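Local coordinates for G-protein alpha subunit Galpha7 (PDB 6NE6), which probably binds and hydrolyses GTP as the alpha subunit of a heterotrimeric G protein, relaying signals from membrane receptors, at residues Cys176-Gly181 against Lys188-His193. Numbering follows the deposited sequence. Where two conformers were deposited one is given.
With NA (sodium ion), chain C.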
loop_
_atom_site.group_PDB
_atom_site.type_symbol
_atom_site.label_atom_id
_atom_site.label_comp_id
_atom_site.label_asym_id
_atom_site.label_seq_id
_atom_site.Cartn_x
_atom_site.Cartn_y
_atom_site.Cartn_z
ATOM N N CYS A 176 -17.407 -3.822 11.266
ATOM C CA CYS A 176 -16.275 -4.605 10.812
ATOM C C CYS A 176 -15.703 -3.962 9.567
ATOM O O CYS A 176 -16.379 -3.246 8.831
ATOM C CB CYS A 176 -16.641 -6.057 10.532
ATOM S SG CYS A 176 -17.385 -6.259 8.941
ATOM N N MET A 177 -14.403 -4.165 9.401
ATOM C CA MET A 177 -13.723 -3.730 8.194
ATOM C C MET A 177 -13.439 -4.941 7.314
ATOM O O MET A 177 -13.046 -6.007 7.804
ATOM C CB MET A 177 -12.431 -2.988 8.517
ATOM C CG MET A 177 -11.655 -2.591 7.275
ATOM S SD MET A 177 -10.254 -1.552 7.710
ATOM C CE MET A 177 -11.102 -0.104 8.313
ATOM N N ILE A 178 -13.682 -4.777 6.011
ATOM C CA ILE A 178 -13.575 -5.854 5.027
ATOM C C ILE A 178 -12.469 -5.541 4.031
ATOM O O ILE A 178 -12.409 -4.432 3.491
ATOM C CB ILE A 178 -14.899 -6.042 4.261
ATOM C CG1 ILE A 178 -16.058 -6.262 5.230
ATOM C CG2 ILE A 178 -14.771 -7.164 3.221
ATOM C CD1 ILE A 178 -17.408 -6.029 4.568
ATOM N N ASP A 179 -11.627 -6.536 3.741
ATOM C CA ASP A 179 -10.759 -6.513 2.566
ATOM C C ASP A 179 -10.955 -7.860 1.888
ATOM O O ASP A 179 -10.789 -8.901 2.524
ATOM C CB ASP A 179 -9.294 -6.282 2.954
ATOM C CG ASP A 179 -8.396 -6.013 1.754
ATOM O OD1 ASP A 179 -8.916 -5.698 0.664
ATOM O OD2 ASP A 179 -7.161 -6.114 1.910
ATOM N N VAL A 180 -11.348 -7.846 0.615
ATOM C CA VAL A 180 -11.759 -9.075 -0.062
ATOM C C VAL A 180 -11.273 -9.067 -1.507
ATOM O O VAL A 180 -11.397 -8.062 -2.216
ATOM C CB VAL A 180 -13.292 -9.267 0.006
ATOM C CG1 VAL A 180 -14.012 -8.046 -0.530
ATOM C CG2 VAL A 180 -13.708 -10.522 -0.756
ATOM N N GLY A 181 -10.719 -10.200 -1.943
ATOM C CA GLY A 181 -10.305 -10.377 -3.323
ATOM C C GLY A 181 -10.459 -11.798 -3.830
ATOM O O GLY A 181 -11.016 -12.657 -3.137
ATOM N N LYS A 188 -21.443 -18.132 3.950
ATOM C CA LYS A 188 -21.300 -18.682 5.295
ATOM C C LYS A 188 -20.013 -18.229 5.977
ATOM O O LYS A 188 -19.942 -18.239 7.211
ATOM C CB LYS A 188 -21.357 -20.216 5.245
ATOM N N LYS A 189 -19.001 -17.825 5.209
ATOM C CA LYS A 189 -17.725 -17.413 5.783
ATOM C C LYS A 189 -17.742 -15.978 6.289
ATOM O O LYS A 189 -16.848 -15.590 7.050
ATOM C CB LYS A 189 -16.608 -17.579 4.750
ATOM N N TRP A 190 -18.728 -15.184 5.889
ATOM C CA TRP A 190 -18.809 -13.809 6.348
ATOM C C TRP A 190 -19.398 -13.753 7.751
ATOM O O TRP A 190 -20.256 -14.559 8.119
ATOM C CB TRP A 190 -19.672 -12.978 5.398
ATOM C CG TRP A 190 -19.112 -12.826 4.016
ATOM C CD1 TRP A 190 -18.970 -13.807 3.072
ATOM C CD2 TRP A 190 -18.655 -11.611 3.403
ATOM N NE1 TRP A 190 -18.438 -13.279 1.917
ATOM C CE2 TRP A 190 -18.232 -11.936 2.096
ATOM C CE3 TRP A 190 -18.552 -10.284 3.840
ATOM C CZ2 TRP A 190 -17.725 -10.982 1.215
ATOM C CZ3 TRP A 190 -18.040 -9.334 2.962
ATOM C CH2 TRP A 190 -17.634 -9.690 1.665
ATOM N N ILE A 191 -18.932 -12.780 8.538
ATOM C CA ILE A 191 -19.534 -12.548 9.851
ATOM C C ILE A 191 -21.017 -12.253 9.657
ATOM O O ILE A 191 -21.394 -11.471 8.775
ATOM C CB ILE A 191 -18.798 -11.406 10.572
ATOM C CG1 ILE A 191 -17.338 -11.814 10.823
ATOM C CG2 ILE A 191 -19.488 -11.027 11.876
ATOM C CD1 ILE A 191 -16.468 -10.689 11.338
ATOM N N HIS A 192 -21.861 -12.909 10.459
ATOM C CA HIS A 192 -23.320 -12.847 10.330
ATOM C C HIS A 192 -23.812 -13.399 8.994
ATOM O O HIS A 192 -24.967 -13.169 8.621
ATOM C CB HIS A 192 -23.854 -11.415 10.511
ATOM C CG HIS A 192 -23.607 -10.839 11.869
ATOM N ND1 HIS A 192 -24.090 -9.603 12.250
ATOM C CD2 HIS A 192 -22.926 -11.324 12.935
ATOM C CE1 HIS A 192 -23.714 -9.351 13.492
ATOM N NE2 HIS A 192 -23.005 -10.378 13.929
ATOM N N HIS A 193 -22.960 -14.138 8.273
ATOM C CA HIS A 193 -23.257 -14.652 6.927
ATOM C C HIS A 193 -24.014 -13.612 6.098
ATOM O O HIS A 193 -25.089 -13.864 5.548
ATOM C CB HIS A 193 -24.008 -15.987 6.987
ATOM C CG HIS A 193 -25.120 -16.020 7.989
ATOM N ND1 HIS A 193 -26.378 -15.523 7.724
ATOM C CD2 HIS A 193 -25.158 -16.482 9.261
ATOM C CE1 HIS A 193 -27.144 -15.679 8.790
ATOM N NE2 HIS A 193 -26.429 -16.262 9.734
HETATM NA NA NA C . -26.739 -16.622 11.911
HETATM O O HOH W 1 -28.804 -16.161 11.438
#
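W190 leans its indole against I178, with V180 only at the margin, a compact worked example of how the Ras-like G domain of a G-alpha subunit brings the segment that corresponds to switch II in relatives back over the strand that leads into it. Strand 173-180 ends in the first residues of the DxxG motif, D179 and V180, with G181 following, and the chain then returns through 188-193. C176, I178 and V180 direct their side chains toward the returning chain; M177, on the other side of the strand, packs on helix 22-32. From the CB of W190, CG lies anti to the carbonyl carbon (chi1 -65°), and the turn about CB-CG (chi2 68°) brings the six-membered ring to the strand. At that end, CZ3 lies 3.7 Å from CD1 of I178, a methyl placed at the ring edge and in its plane, and 3.9 Å from CG2 of the same isoleucine. The next atom, CH2, meets I178 CG2 at 4.1 Å. Both isoleucine branches are thus engaged, and the two side chains cross at about a right angle. Further round, CZ2 approaches V180 CG2 obliquely and loosely at 4.5 Å, in one of the two valine conformers. L163, on the neighbouring edge strand 163-170, touches both I178 and W190, so the contact is a three-way apolar one; no hydrogen bond joins the two segments. The I191 backbone is held by side chains, its N by E165 OE1 and its O by K11 NZ, while H193 N donates to W190 O at 2.7 Å, closing a type II beta turn with I191 and H192 at its corners. H193, its last residue, joins H4 and H6, histidines of the N-terminal tag, around a sodium ion, its NE2 lying 2.2 Å from the metal.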